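Local coordinates for protein major pollen allergen Jun a 1 (Juniperus ashei, PDB 1PXZ) that shows low pectate lyase activity, the eliminative, calcium-dependent cleavage of (1->4)-alpha-D-galacturonan, and is the major allergen of cedar pollen, at residues F72-I78 with A97-N103; Y41-S45 with P55-G61; V238-N242 with F327-N331; I4-W8 with K20-V26. All coordinates share one frame; numbering follows the deposited sequence.

Contact 1: residues F72-I78 with A97-N103; sequences FSQNMNI and ADVHLGN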
loop_
_atom_site.group_PDB
_atom_site.type_symbol
_atom_site.label_atom_id
_atom_site.label_comp_id
_atom_site.label_asym_id
_atom_site.label_seq_id
_atom_site.Cartn_x
_atom_site.Cartn_y
_atom_site.Cartn_z
ATOM N N PHE A 72 6.497 5.110 -18.671
ATOM C CA PHE A 72 7.422 6.259 -18.690
ATOM C C PHE A 72 8.488 6.077 -19.765
ATOM O O PHE A 72 9.043 4.986 -19.865
ATOM C CB PHE A 72 8.036 6.427 -17.304
ATOM C CG PHE A 72 7.029 6.759 -16.206
ATOM C CD1 PHE A 72 6.273 5.747 -15.631
ATOM C CD2 PHE A 72 6.840 8.043 -15.748
ATOM C CE1 PHE A 72 5.340 6.023 -14.632
ATOM C CE2 PHE A 72 5.915 8.330 -14.759
ATOM C CZ PHE A 72 5.162 7.316 -14.175
ATOM N N SER A 73 8.755 7.111 -20.558
ATOM C CA SER A 73 9.652 7.008 -21.706
ATOM C C SER A 73 11.113 6.957 -21.309
ATOM O O SER A 73 12.024 6.609 -22.069
ATOM C CB SER A 73 9.420 8.211 -22.637
ATOM O OG SER A 73 9.979 9.365 -22.010
ATOM N N GLN A 74 11.440 7.304 -20.080
ATOM C CA GLN A 74 12.819 7.346 -19.639
ATOM C C GLN A 74 12.891 7.357 -18.117
ATOM O O GLN A 74 11.865 7.583 -17.478
ATOM C CB GLN A 74 13.475 8.640 -20.159
ATOM C CG GLN A 74 12.941 9.852 -19.429
ATOM C CD GLN A 74 13.742 11.124 -19.627
ATOM O OE1 GLN A 74 14.482 11.578 -18.743
ATOM N NE2 GLN A 74 13.571 11.716 -20.810
ATOM N N ASN A 75 14.093 7.155 -17.588
ATOM C CA ASN A 75 14.219 7.396 -16.146
ATOM C C ASN A 75 13.775 8.820 -15.840
ATOM O O ASN A 75 14.079 9.755 -16.603
ATOM C CB ASN A 75 15.663 7.222 -15.693
ATOM C CG ASN A 75 16.225 5.832 -15.799
ATOM O OD1 ASN A 75 17.435 5.621 -15.651
ATOM N ND2 ASN A 75 15.396 4.843 -16.049
ATOM N N MET A 76 13.087 9.028 -14.726
ATOM C CA MET A 76 12.561 10.338 -14.384
ATOM C C MET A 76 12.525 10.573 -12.880
ATOM O O MET A 76 11.949 9.727 -12.192
ATOM C CB MET A 76 11.116 10.449 -14.887
ATOM C CG MET A 76 11.036 10.784 -16.363
ATOM S SD MET A 76 9.307 10.996 -16.869
ATOM C CE MET A 76 9.581 11.034 -18.652
ATOM N N ASN A 77 13.105 11.664 -12.399
ATOM C CA ASN A 77 12.790 12.160 -11.062
ATOM C C ASN A 77 11.744 13.252 -11.198
ATOM O O ASN A 77 12.028 14.293 -11.813
ATOM C CB ASN A 77 14.025 12.674 -10.322
ATOM C CG ASN A 77 15.095 11.605 -10.295
ATOM O OD1 ASN A 77 14.778 10.424 -10.180
ATOM N ND2 ASN A 77 16.367 11.962 -10.428
ATOM N N ILE A 78 10.553 13.013 -10.668
ATOM C CA ILE A 78 9.493 14.012 -10.847
ATOM C C ILE A 78 9.183 14.694 -9.525
ATOM O O ILE A 78 8.963 14.031 -8.504
ATOM C CB ILE A 78 8.208 13.377 -11.423
ATOM C CG1 ILE A 78 8.335 12.847 -12.846
ATOM C CG2 ILE A 78 7.056 14.366 -11.287
ATOM C CD1 ILE A 78 7.249 11.892 -13.291
ATOM N N ALA A 97 11.633 1.620 -16.358
ATOM C CA ALA A 97 12.266 2.897 -16.062
ATOM C C ALA A 97 12.496 3.067 -14.559
ATOM O O ALA A 97 11.861 2.416 -13.728
ATOM C CB ALA A 97 11.421 4.067 -16.557
ATOM N N ASP A 98 13.427 3.976 -14.258
ATOM C CA ASP A 98 13.653 4.359 -12.868
ATOM C C ASP A 98 12.856 5.617 -12.588
ATOM O O ASP A 98 13.391 6.687 -12.897
ATOM C CB ASP A 98 15.127 4.663 -12.618
ATOM C CG ASP A 98 16.008 3.446 -12.812
ATOM O OD1 ASP A 98 15.454 2.324 -12.744
ATOM O OD2 ASP A 98 17.228 3.620 -13.026
ATOM N N VAL A 99 11.666 5.451 -12.036
ATOM C CA VAL A 99 10.785 6.576 -11.739
ATOM C C VAL A 99 10.748 6.868 -10.247
ATOM O O VAL A 99 10.437 5.962 -9.475
ATOM C CB VAL A 99 9.367 6.225 -12.217
ATOM C CG1 VAL A 99 8.411 7.360 -11.930
ATOM C CG2 VAL A 99 9.483 5.852 -13.691
ATOM N N HIS A 100 11.074 8.098 -9.897
ATOM C CA HIS A 100 11.139 8.572 -8.527
ATOM C C HIS A 100 10.206 9.762 -8.384
ATOM O O HIS A 100 10.434 10.761 -9.076
ATOM C CB HIS A 100 12.558 8.971 -8.119
ATOM C CG HIS A 100 13.526 7.837 -7.984
ATOM N ND1 HIS A 100 14.037 7.114 -9.028
ATOM C CD2 HIS A 100 14.084 7.279 -6.881
ATOM C CE1 HIS A 100 14.853 6.182 -8.591
ATOM N NE2 HIS A 100 14.902 6.260 -7.270
ATOM N N LEU A 101 9.204 9.636 -7.518
ATOM C CA LEU A 101 8.284 10.696 -7.145
ATOM C C LEU A 101 8.561 11.154 -5.714
ATOM O O LEU A 101 9.104 10.377 -4.921
ATOM C CB LEU A 101 6.817 10.238 -7.220
ATOM C CG LEU A 101 6.452 9.439 -8.476
ATOM C CD1 LEU A 101 5.004 8.968 -8.466
ATOM C CD2 LEU A 101 6.739 10.305 -9.701
ATOM N N GLY A 102 8.183 12.369 -5.358
ATOM C CA GLY A 102 8.372 12.956 -4.048
ATOM C C GLY A 102 9.450 14.034 -4.156
ATOM O O GLY A 102 9.159 15.123 -4.660
ATOM N N ASN A 103 10.659 13.731 -3.686
ATOM C CA ASN A 103 11.759 14.676 -3.963
ATOM C C ASN A 103 11.486 16.076 -3.438
ATOM O O ASN A 103 11.858 17.062 -4.090
ATOM C CB ASN A 103 11.965 14.706 -5.481
ATOM C CG ASN A 103 12.180 13.357 -6.137
ATOM O OD1 ASN A 103 13.107 12.633 -5.755
ATOM N ND2 ASN A 103 11.376 12.961 -7.133
HETATM O O HOH W 1 15.246 8.534 -12.010
#
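Met-76, Asn-77 and Ile-78 run alongside Val-99, His-100 and Leu-101 as parallel strands on neighbouring coils of the beta-helix. Three backbone hydrogen bonds join them. Met-76 N gives to Asp-98 O at 3.0 Å, His-100 N to Met-76 O at 2.9 Å and Ile-78 N to His-100 O at 2.8 Å. Phe-72, before the turn into strand 76-78, receives Val-99 CG2 over one face of its ring, 3.9 Å from the centroid and 22° off the normal, while CG1 sits by the far rim atoms. Val-99 can do this because its first torsion of 180° puts CG2 beside its own backbone N. Next along, Ile-78 CB meets Leu-101 CD2 at 3.8 Å, so Val-99, Ile-78 and Leu-101 join Met-76 and the Phe-72 ring on the apolar side.

Asn-77 and His-100 take the opposite face, and one water donates to both Asn-77 OD1 and Asp-98 O. Just before the strands, Asn-75 and Asp-98 lie side by side with their planar ends stacked. Further out, His-100 stacks on His-122 of the next coil, and Phe-72 and Ile-78 both reach Leu-58 of helix 58-63. Residues 71-83 form an IgE-binding region. Beyond Gly-102, whose positive phi suits glycine, Asn-103 turns back, and its ND2 donates to Ile-78 O at 3.0 Å and His-100 O at 3.1 Å, both acceptors lying in its amide plane.

Contact 2: residues Y41-S45 with P55-G61; sequences YTVTS and PGTLRYG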
loop_
_atom_site.group_PDB
_atom_site.type_symbol
_atom_site.label_atom_id
_atom_site.label_comp_id
_atom_site.label_asym_id
_atom_site.label_seq_id
_atom_site.Cartn_x
_atom_site.Cartn_y
_atom_site.Cartn_z
ATOM N N TYR A 41 -0.449 5.072 -22.212
ATOM C CA TYR A 41 -0.136 6.495 -22.150
ATOM C C TYR A 41 1.326 6.642 -21.748
ATOM O O TYR A 41 1.758 6.138 -20.702
ATOM C CB TYR A 41 -1.052 7.251 -21.168
ATOM C CG TYR A 41 -0.683 8.723 -21.003
ATOM C CD1 TYR A 41 -1.224 9.688 -21.842
ATOM C CD2 TYR A 41 0.195 9.167 -20.019
ATOM C CE1 TYR A 41 -0.877 11.022 -21.677
ATOM C CE2 TYR A 41 0.558 10.480 -19.843
ATOM C CZ TYR A 41 0.004 11.420 -20.699
ATOM O OH TYR A 41 0.373 12.728 -20.502
ATOM N N THR A 42 2.113 7.388 -22.522
ATOM C CA THR A 42 3.528 7.492 -22.168
ATOM C C THR A 42 3.842 8.873 -21.615
ATOM O O THR A 42 3.489 9.879 -22.245
ATOM C CB THR A 42 4.448 7.200 -23.382
ATOM O OG1 THR A 42 4.183 5.877 -23.877
ATOM C CG2 THR A 42 5.907 7.280 -22.952
ATOM N N VAL A 43 4.482 8.894 -20.457
ATOM C CA VAL A 43 4.994 10.124 -19.870
ATOM C C VAL A 43 6.321 10.454 -20.556
ATOM O O VAL A 43 7.263 9.665 -20.441
ATOM C CB VAL A 43 5.205 10.044 -18.342
ATOM C CG1 VAL A 43 5.759 11.359 -17.829
ATOM C CG2 VAL A 43 3.889 9.684 -17.663
ATOM N N THR A 44 6.321 11.591 -21.265
ATOM C CA THR A 44 7.536 12.006 -21.960
ATOM C C THR A 44 8.153 13.246 -21.326
ATOM O O THR A 44 9.231 13.639 -21.726
ATOM C CB THR A 44 7.234 12.301 -23.444
ATOM O OG1 THR A 44 6.188 13.284 -23.500
ATOM C CG2 THR A 44 6.705 11.030 -24.080
ATOM N N SER A 45 7.487 13.853 -20.355
ATOM C CA SER A 45 7.958 15.083 -19.738
ATOM C C SER A 45 7.869 15.027 -18.218
ATOM O O SER A 45 6.928 14.411 -17.701
ATOM C CB SER A 45 7.106 16.262 -20.214
ATOM O OG SER A 45 7.356 17.386 -19.407
ATOM N N PRO A 55 -0.414 17.557 -22.282
ATOM C CA PRO A 55 -0.169 16.222 -22.841
ATOM C C PRO A 55 1.287 15.814 -22.719
ATOM O O PRO A 55 2.185 16.627 -22.985
ATOM C CB PRO A 55 -0.561 16.397 -24.322
ATOM C CG PRO A 55 -1.680 17.400 -24.228
ATOM C CD PRO A 55 -1.184 18.413 -23.225
ATOM N N GLY A 56 1.533 14.579 -22.277
ATOM C CA GLY A 56 2.915 14.159 -22.116
ATOM C C GLY A 56 3.340 14.158 -20.659
ATOM O O GLY A 56 4.349 13.527 -20.336
ATOM N N THR A 57 2.622 14.856 -19.790
ATOM C CA THR A 57 3.043 14.889 -18.387
ATOM C C THR A 57 2.317 13.816 -17.590
ATOM O O THR A 57 1.314 13.265 -18.059
ATOM C CB THR A 57 2.766 16.242 -17.692
ATOM O OG1 THR A 57 1.372 16.546 -17.821
ATOM C CG2 THR A 57 3.591 17.333 -18.367
ATOM N N LEU A 58 2.817 13.551 -16.384
ATOM C CA LEU A 58 2.175 12.520 -15.557
ATOM C C LEU A 58 0.783 12.951 -15.144
ATOM O O LEU A 58 -0.199 12.192 -15.168
ATOM C CB LEU A 58 3.086 12.252 -14.351
ATOM C CG LEU A 58 2.494 11.313 -13.295
ATOM C CD1 LEU A 58 2.139 9.980 -13.927
ATOM C CD2 LEU A 58 3.475 11.136 -12.134
ATOM N N ARG A 59 0.628 14.225 -14.733
ATOM C CA ARG A 59 -0.686 14.646 -14.245
ATOM C C ARG A 59 -1.724 14.624 -15.353
ATOM O O ARG A 59 -2.876 14.279 -15.108
ATOM C CB ARG A 59 -0.646 16.033 -13.606
ATOM C CG ARG A 59 -1.983 16.454 -12.975
ATOM C CD ARG A 59 -1.826 17.878 -12.434
ATOM N NE ARG A 59 -0.770 17.977 -11.425
ATOM C CZ ARG A 59 -0.973 17.784 -10.130
ATOM N NH1 ARG A 59 -2.177 17.477 -9.654
ATOM N NH2 ARG A 59 0.045 17.902 -9.296
ATOM N N TYR A 60 -1.348 14.980 -16.583
ATOM C CA TYR A 60 -2.350 14.844 -17.653
ATOM C C TYR A 60 -2.837 13.413 -17.767
ATOM O O TYR A 60 -4.021 13.124 -17.843
ATOM C CB TYR A 60 -1.725 15.292 -18.977
ATOM C CG TYR A 60 -2.661 15.266 -20.174
ATOM C CD1 TYR A 60 -3.424 16.381 -20.504
ATOM C CD2 TYR A 60 -2.775 14.139 -20.976
ATOM C CE1 TYR A 60 -4.287 16.379 -21.596
ATOM C CE2 TYR A 60 -3.631 14.126 -22.063
ATOM C CZ TYR A 60 -4.376 15.239 -22.368
ATOM O OH TYR A 60 -5.213 15.181 -23.463
ATOM N N GLY A 61 -1.946 12.429 -17.845
ATOM C CA GLY A 61 -2.521 11.093 -18.029
ATOM C C GLY A 61 -3.287 10.634 -16.802
ATOM O O GLY A 61 -4.321 9.966 -16.904
HETATM O O HOH W 2 5.313 14.746 -15.622
#
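Tyr-41 sends its ring across to the loop 55-57 and the first turn of helix 58-63 because CG stands opposite the backbone N (chi1 176°), and chi2 of 89° presents a ring face to Gly-61. Gly-61 CA lies over that face, 3.7 Å from the centroid and 15° off the normal. Having no side chain, the glycine lets the helix backbone settle directly on the aromatic surface. At the tip, Tyr-41 OH donates to Thr-57 O at 2.7 Å and accepts from Gly-56 N at 2.8 Å, so the phenol oxygen serves in both roles. Tyr-60 crosses Tyr-41 at about a right angle and brings CD2 within 3.7 Å of Tyr-41 CE1.

Gly-56 O is gripped twice from the other segment. Thr-44 N reaches it in the carbonyl plane at 2.9 Å, on a lone pair, whereas Ser-45 N approaches at 3.2 Å from above that plane. At the backbone angles of Gly-56 a CB would be jammed against the preceding carbonyl O, which is why glycine fits here. Val-43 rests CG2 against Leu-58, 3.9 Å from CA.

Thr-57 is the N-cap of the helix. Its OG1 accepts a weak bond from Tyr-60 N and is hydrogen-bonded to Thr-54 O, while a water bound to Leu-58 N at 2.9 Å lies close to Ser-45 O. Bonding thus serves Gly-56 N, Gly-56 O and Thr-57 O, and probably helps to hold the helix start against strand 39-43 and the residues just after it.

Contact 3: residues V238-N242 with F327-N331; sequences VHVAN and FKVEN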
loop_
_atom_site.group_PDB
_atom_site.type_symbol
_atom_site.label_atom_id
_atom_site.label_comp_id
_atom_site.label_asym_id
_atom_site.label_seq_id
_atom_site.Cartn_x
_atom_site.Cartn_y
_atom_site.Cartn_z
ATOM N N VAL A 238 -7.797 -6.736 8.534
ATOM C CA VAL A 238 -6.576 -6.746 7.731
ATOM C C VAL A 238 -5.950 -8.139 7.766
ATOM O O VAL A 238 -5.699 -8.639 8.863
ATOM C CB VAL A 238 -5.507 -5.752 8.217
ATOM C CG1 VAL A 238 -4.419 -5.659 7.142
ATOM C CG2 VAL A 238 -6.083 -4.390 8.521
ATOM N N HIS A 239 -5.700 -8.709 6.605
ATOM C CA HIS A 239 -4.968 -9.961 6.480
ATOM C C HIS A 239 -3.493 -9.658 6.207
ATOM O O HIS A 239 -3.169 -9.112 5.151
ATOM C CB HIS A 239 -5.581 -10.834 5.383
ATOM C CG HIS A 239 -4.983 -12.192 5.243
ATOM N ND1 HIS A 239 -4.844 -12.844 4.046
ATOM C CD2 HIS A 239 -4.476 -13.013 6.214
ATOM C CE1 HIS A 239 -4.273 -14.024 4.246
ATOM N NE2 HIS A 239 -4.044 -14.154 5.555
ATOM N N VAL A 240 -2.629 -9.986 7.146
ATOM C CA VAL A 240 -1.188 -9.703 7.019
ATOM C C VAL A 240 -0.454 -11.001 6.739
ATOM O O VAL A 240 -0.256 -11.784 7.670
ATOM C CB VAL A 240 -0.646 -9.018 8.281
ATOM C CG1 VAL A 240 0.829 -8.627 8.123
ATOM C CG2 VAL A 240 -1.434 -7.754 8.618
ATOM N N ALA A 241 -0.068 -11.256 5.477
ATOM C CA ALA A 241 0.389 -12.586 5.101
ATOM C C ALA A 241 1.731 -12.657 4.388
ATOM O O ALA A 241 1.923 -11.935 3.403
ATOM C CB ALA A 241 -0.664 -13.195 4.156
ATOM N N ASN A 242 2.648 -13.515 4.806
ATOM C CA ASN A 242 3.922 -13.761 4.138
ATOM C C ASN A 242 4.704 -12.468 3.866
ATOM O O ASN A 242 5.266 -12.265 2.786
ATOM C CB ASN A 242 3.689 -14.522 2.844
ATOM C CG ASN A 242 3.546 -16.012 3.107
ATOM O OD1 ASN A 242 3.915 -16.564 4.151
ATOM N ND2 ASN A 242 3.002 -16.665 2.106
ATOM N N PHE A 327 -5.547 -17.097 -1.912
ATOM C CA PHE A 327 -4.238 -17.489 -2.389
ATOM C C PHE A 327 -3.485 -18.242 -1.294
ATOM O O PHE A 327 -3.818 -18.122 -0.114
ATOM C CB PHE A 327 -3.438 -16.249 -2.783
ATOM C CG PHE A 327 -3.191 -15.296 -1.622
ATOM C CD1 PHE A 327 -4.184 -14.434 -1.198
ATOM C CD2 PHE A 327 -1.966 -15.289 -0.983
ATOM C CE1 PHE A 327 -3.963 -13.547 -0.154
ATOM C CE2 PHE A 327 -1.722 -14.399 0.057
ATOM C CZ PHE A 327 -2.720 -13.524 0.455
ATOM N N LYS A 328 -2.477 -18.989 -1.690
ATOM C CA LYS A 328 -1.760 -19.798 -0.702
ATOM C C LYS A 328 -0.816 -18.979 0.159
ATOM O O LYS A 328 -0.033 -18.185 -0.353
ATOM C CB LYS A 328 -0.935 -20.870 -1.430
ATOM C CG LYS A 328 -0.368 -21.915 -0.475
ATOM C CD LYS A 328 0.283 -23.056 -1.243
ATOM C CE LYS A 328 -0.739 -23.939 -1.943
ATOM N NZ LYS A 328 -0.460 -24.093 -3.399
ATOM N N VAL A 329 -0.866 -19.185 1.464
ATOM C CA VAL A 329 0.085 -18.586 2.389
ATOM C C VAL A 329 0.993 -19.689 2.918
ATOM O O VAL A 329 0.501 -20.702 3.444
ATOM C CB VAL A 329 -0.653 -17.861 3.520
ATOM C CG1 VAL A 329 0.330 -17.169 4.459
ATOM C CG2 VAL A 329 -1.636 -16.831 2.962
ATOM N N GLU A 330 2.306 -19.524 2.759
ATOM C CA GLU A 330 3.268 -20.486 3.295
ATOM C C GLU A 330 3.617 -20.186 4.741
ATOM O O GLU A 330 3.264 -19.127 5.261
ATOM C CB GLU A 330 4.572 -20.424 2.488
ATOM C CG GLU A 330 4.295 -20.441 0.991
ATOM C CD GLU A 330 3.918 -21.824 0.515
ATOM O OE1 GLU A 330 4.259 -22.778 1.249
ATOM O OE2 GLU A 330 3.290 -21.943 -0.557
ATOM N N ASN A 331 4.318 -21.126 5.373
ATOM C CA ASN A 331 4.867 -20.919 6.695
ATOM C C ASN A 331 5.823 -19.727 6.750
ATOM O O ASN A 331 6.471 -19.439 5.745
ATOM C CB ASN A 331 5.670 -22.161 7.105
ATOM C CG ASN A 331 6.110 -22.001 8.553
ATOM O OD1 ASN A 331 7.118 -21.354 8.842
ATOM N ND2 ASN A 331 5.318 -22.591 9.440
#
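His-239, Ala-241 and Asn-242, on and just after strand 237-241 of the parallel beta-helix, receive the C-terminal segment 327-331, which has no regular structure and runs across the coil at 57° to the strand end. Val-329 divides its two methyls between the partners. Its CG2 meets Ala-241 CB at 3.9 Å and lies at the edge of the His-239 ring, while CG1 packs alongside the Asn-242 amide, 3.7 Å from its CG, the two side chains sliding past each other in opposite directions. Phe-327 holds CG between its backbone N and carbonyl carbon (chi1 62°), a setting that swings the ring inward toward His-239. The two rings meet obliquely, with planes 49° apart.

Ala-241 is small enough to put its CB over one face of the His-239 ring and still leave room for Val-329. Asn-242, the residue most covered by the other segment, has left-handed backbone angles, which asparagine tolerates well, and its amide lies against the backbone of Glu-330. Arg-300 bonds to Val-329 O and so fixes that backbone.

His-239 has both ring nitrogens engaged, ND1 with Tyr-321 OH and NE2 with Glu-264 OE1. The CE1-H between them is therefore what is turned to Val-329 CG2 and Phe-327 CZ, a loose van der Waals contact with CE1 4.1 Å from each.

Contact 4: residues I4-W8 with K20-V26; sequences IDSCW and KLADCAV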
loop_
_atom_site.group_PDB
_atom_site.type_symbol
_atom_site.label_atom_id
_atom_site.label_comp_id
_atom_site.label_asym_id
_atom_site.label_seq_id
_atom_site.Cartn_x
_atom_site.Cartn_y
_atom_site.Cartn_z
ATOM N N ILE A 4 1.642 -14.071 -6.545
ATOM C CA ILE A 4 1.301 -12.936 -7.426
ATOM C C ILE A 4 2.289 -12.926 -8.576
ATOM O O ILE A 4 1.950 -12.978 -9.750
ATOM C CB ILE A 4 1.312 -11.605 -6.680
ATOM C CG1 ILE A 4 0.263 -11.536 -5.553
ATOM C CG2 ILE A 4 1.140 -10.453 -7.652
ATOM C CD1 ILE A 4 0.325 -10.269 -4.717
ATOM N N ASP A 5 3.580 -12.887 -8.249
ATOM C CA ASP A 5 4.568 -12.728 -9.318
ATOM C C ASP A 5 4.585 -13.919 -10.246
ATOM O O ASP A 5 4.913 -13.826 -11.434
ATOM C CB ASP A 5 5.940 -12.544 -8.673
ATOM C CG ASP A 5 6.180 -11.155 -8.113
ATOM O OD1 ASP A 5 5.278 -10.313 -8.104
ATOM O OD2 ASP A 5 7.310 -10.875 -7.676
ATOM N N SER A 6 4.266 -15.100 -9.692
ATOM C CA SER A 6 4.346 -16.279 -10.568
ATOM C C SER A 6 3.389 -16.178 -11.755
ATOM O O SER A 6 3.634 -16.729 -12.822
ATOM C CB SER A 6 4.058 -17.564 -9.773
ATOM O OG SER A 6 2.669 -17.580 -9.457
ATOM N N CYS A 7 2.315 -15.455 -11.557
ATOM C CA CYS A 7 1.221 -15.311 -12.513
ATOM C C CYS A 7 1.667 -14.482 -13.705
ATOM O O CYS A 7 1.240 -14.798 -14.817
ATOM C CB CYS A 7 0.024 -14.687 -11.796
ATOM S SG CYS A 7 -1.386 -14.171 -12.802
ATOM N N TRP A 8 2.507 -13.458 -13.554
ATOM C CA TRP A 8 2.872 -12.669 -14.737
ATOM C C TRP A 8 4.348 -12.743 -15.066
ATOM O O TRP A 8 4.848 -12.213 -16.070
ATOM C CB TRP A 8 2.453 -11.208 -14.538
ATOM C CG TRP A 8 3.146 -10.500 -13.427
ATOM C CD1 TRP A 8 2.689 -10.502 -12.125
ATOM C CD2 TRP A 8 4.341 -9.718 -13.432
ATOM N NE1 TRP A 8 3.537 -9.769 -11.335
ATOM C CE2 TRP A 8 4.558 -9.275 -12.110
ATOM C CE3 TRP A 8 5.255 -9.342 -14.417
ATOM C CZ2 TRP A 8 5.650 -8.480 -11.766
ATOM C CZ3 TRP A 8 6.347 -8.551 -14.082
ATOM C CH2 TRP A 8 6.526 -8.131 -12.757
ATOM N N LYS A 20 -0.725 -7.967 -18.650
ATOM C CA LYS A 20 -0.930 -9.255 -17.983
ATOM C C LYS A 20 -0.895 -9.085 -16.469
ATOM O O LYS A 20 -1.582 -9.814 -15.757
ATOM C CB LYS A 20 0.147 -10.241 -18.413
ATOM C CG LYS A 20 -0.016 -11.644 -17.860
ATOM C CD LYS A 20 0.905 -12.603 -18.587
ATOM C CE LYS A 20 0.491 -14.045 -18.302
ATOM N NZ LYS A 20 1.680 -14.943 -18.270
ATOM N N LEU A 21 -0.096 -8.136 -15.994
ATOM C CA LEU A 21 -0.045 -7.822 -14.560
ATOM C C LEU A 21 -1.423 -7.710 -13.939
ATOM O O LEU A 21 -1.684 -8.182 -12.829
ATOM C CB LEU A 21 0.731 -6.505 -14.371
ATOM C CG LEU A 21 0.846 -6.004 -12.929
ATOM C CD1 LEU A 21 1.743 -6.916 -12.106
ATOM C CD2 LEU A 21 1.337 -4.564 -12.903
ATOM N N ALA A 22 -2.361 -7.092 -14.654
ATOM C CA ALA A 22 -3.658 -6.817 -14.054
ATOM C C ALA A 22 -4.477 -8.091 -13.826
ATOM O O ALA A 22 -5.467 -8.047 -13.100
ATOM C CB ALA A 22 -4.454 -5.832 -14.905
ATOM N N ASP A 23 -4.085 -9.212 -14.405
ATOM C CA ASP A 23 -4.821 -10.455 -14.174
ATOM C C ASP A 23 -4.353 -11.168 -12.916
ATOM O O ASP A 23 -4.823 -12.268 -12.613
ATOM C CB ASP A 23 -4.631 -11.438 -15.338
ATOM C CG ASP A 23 -5.122 -10.893 -16.665
ATOM O OD1 ASP A 23 -6.016 -10.028 -16.646
ATOM O OD2 ASP A 23 -4.608 -11.321 -17.720
ATOM N N CYS A 24 -3.413 -10.603 -12.168
ATOM C CA CYS A 24 -2.682 -11.418 -11.196
ATOM C C CYS A 24 -2.823 -10.960 -9.760
ATOM O O CYS A 24 -2.125 -11.503 -8.883
ATOM C CB CYS A 24 -1.198 -11.403 -11.608
ATOM S SG CYS A 24 -0.943 -12.171 -13.244
ATOM N N ALA A 25 -3.697 -10.005 -9.493
ATOM C CA ALA A 25 -3.872 -9.562 -8.108
ATOM C C ALA A 25 -4.568 -10.646 -7.277
ATOM O O ALA A 25 -5.420 -11.360 -7.814
ATOM C CB ALA A 25 -4.668 -8.263 -8.066
ATOM N N VAL A 26 -4.205 -10.746 -6.010
ATOM C CA VAL A 26 -4.787 -11.669 -5.039
ATOM C C VAL A 26 -5.262 -10.859 -3.830
ATOM O O VAL A 26 -4.931 -9.676 -3.688
ATOM C CB VAL A 26 -3.862 -12.807 -4.571
ATOM C CG1 VAL A 26 -3.375 -13.613 -5.782
ATOM C CG2 VAL A 26 -2.666 -12.317 -3.775
HETATM O O HOH W 3 3.364 -15.933 -16.715
#
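Trp-8 leaves its short helix with CB 3.8 Å from Cys-24 SG and 4.2 Å from Lys-20 CG. Its chi1 of 64° folds the indole back over the helix, so that Asp-5 O lies beyond one ring face. CD1 has Cys-24 CB near the ring plane at 4.0 Å. Cys-24 SG also lies at the indole edge, 5.2 Å from the centroid of the five-membered ring, a sulfur-aromatic contact. Over the other face stands Leu-21 CD1, 3.6 Å from that centroid and 17° off its normal, with NE1 the nearest ring atom at 3.5 Å. A leucine methyl suits this place because its C-H groups can rest on the pi surface. From outside, Arg-95 adds a cation-pi contact.

Beside the indole, Cys-7 SG bonds to Cys-24 SG at 2.1 Å with a chi3 of -71°, a left-handed disulfide. Lys-20 extends toward the end of the short helix, its NZ making a weak hydrogen bond to Cys-7 O and sharing a water with it, while its salt bridge goes to Asp-11. Ile-4 CG1 packs on Val-26 CG2 at 3.5 Å.

Ile-4 and Leu-21 also touch Trp-162 of strand 161-164. This is an N-terminal segment closed by a disulfide and packed on the outside of a parallel beta-helix.

How the contacts relate
From the N terminus, contact 4 closes the first loop, residues 4 to 26, and its disulfide closes that loop, which packs against the side of the beta-helix. Contact 2 follows, bringing helix 58-63 back onto strand 39-43 at the N-terminal end of the coil stack. Contact 1 then closes one coil. Contact 3 spans 84 intervening residues to bring the C-terminal segment back to strand 237-241. The four follow in series, and none nests or crosses. Contacts 1 and 2 adjoin, with a probable hydrogen bond from Ser-73 N to Val-43 O. Contacts 3 and 4 touch where Phe-327 packs on Val-26, joining the two terminal segments. Contacts 1 and 3 lie about 31 Å apart between centres.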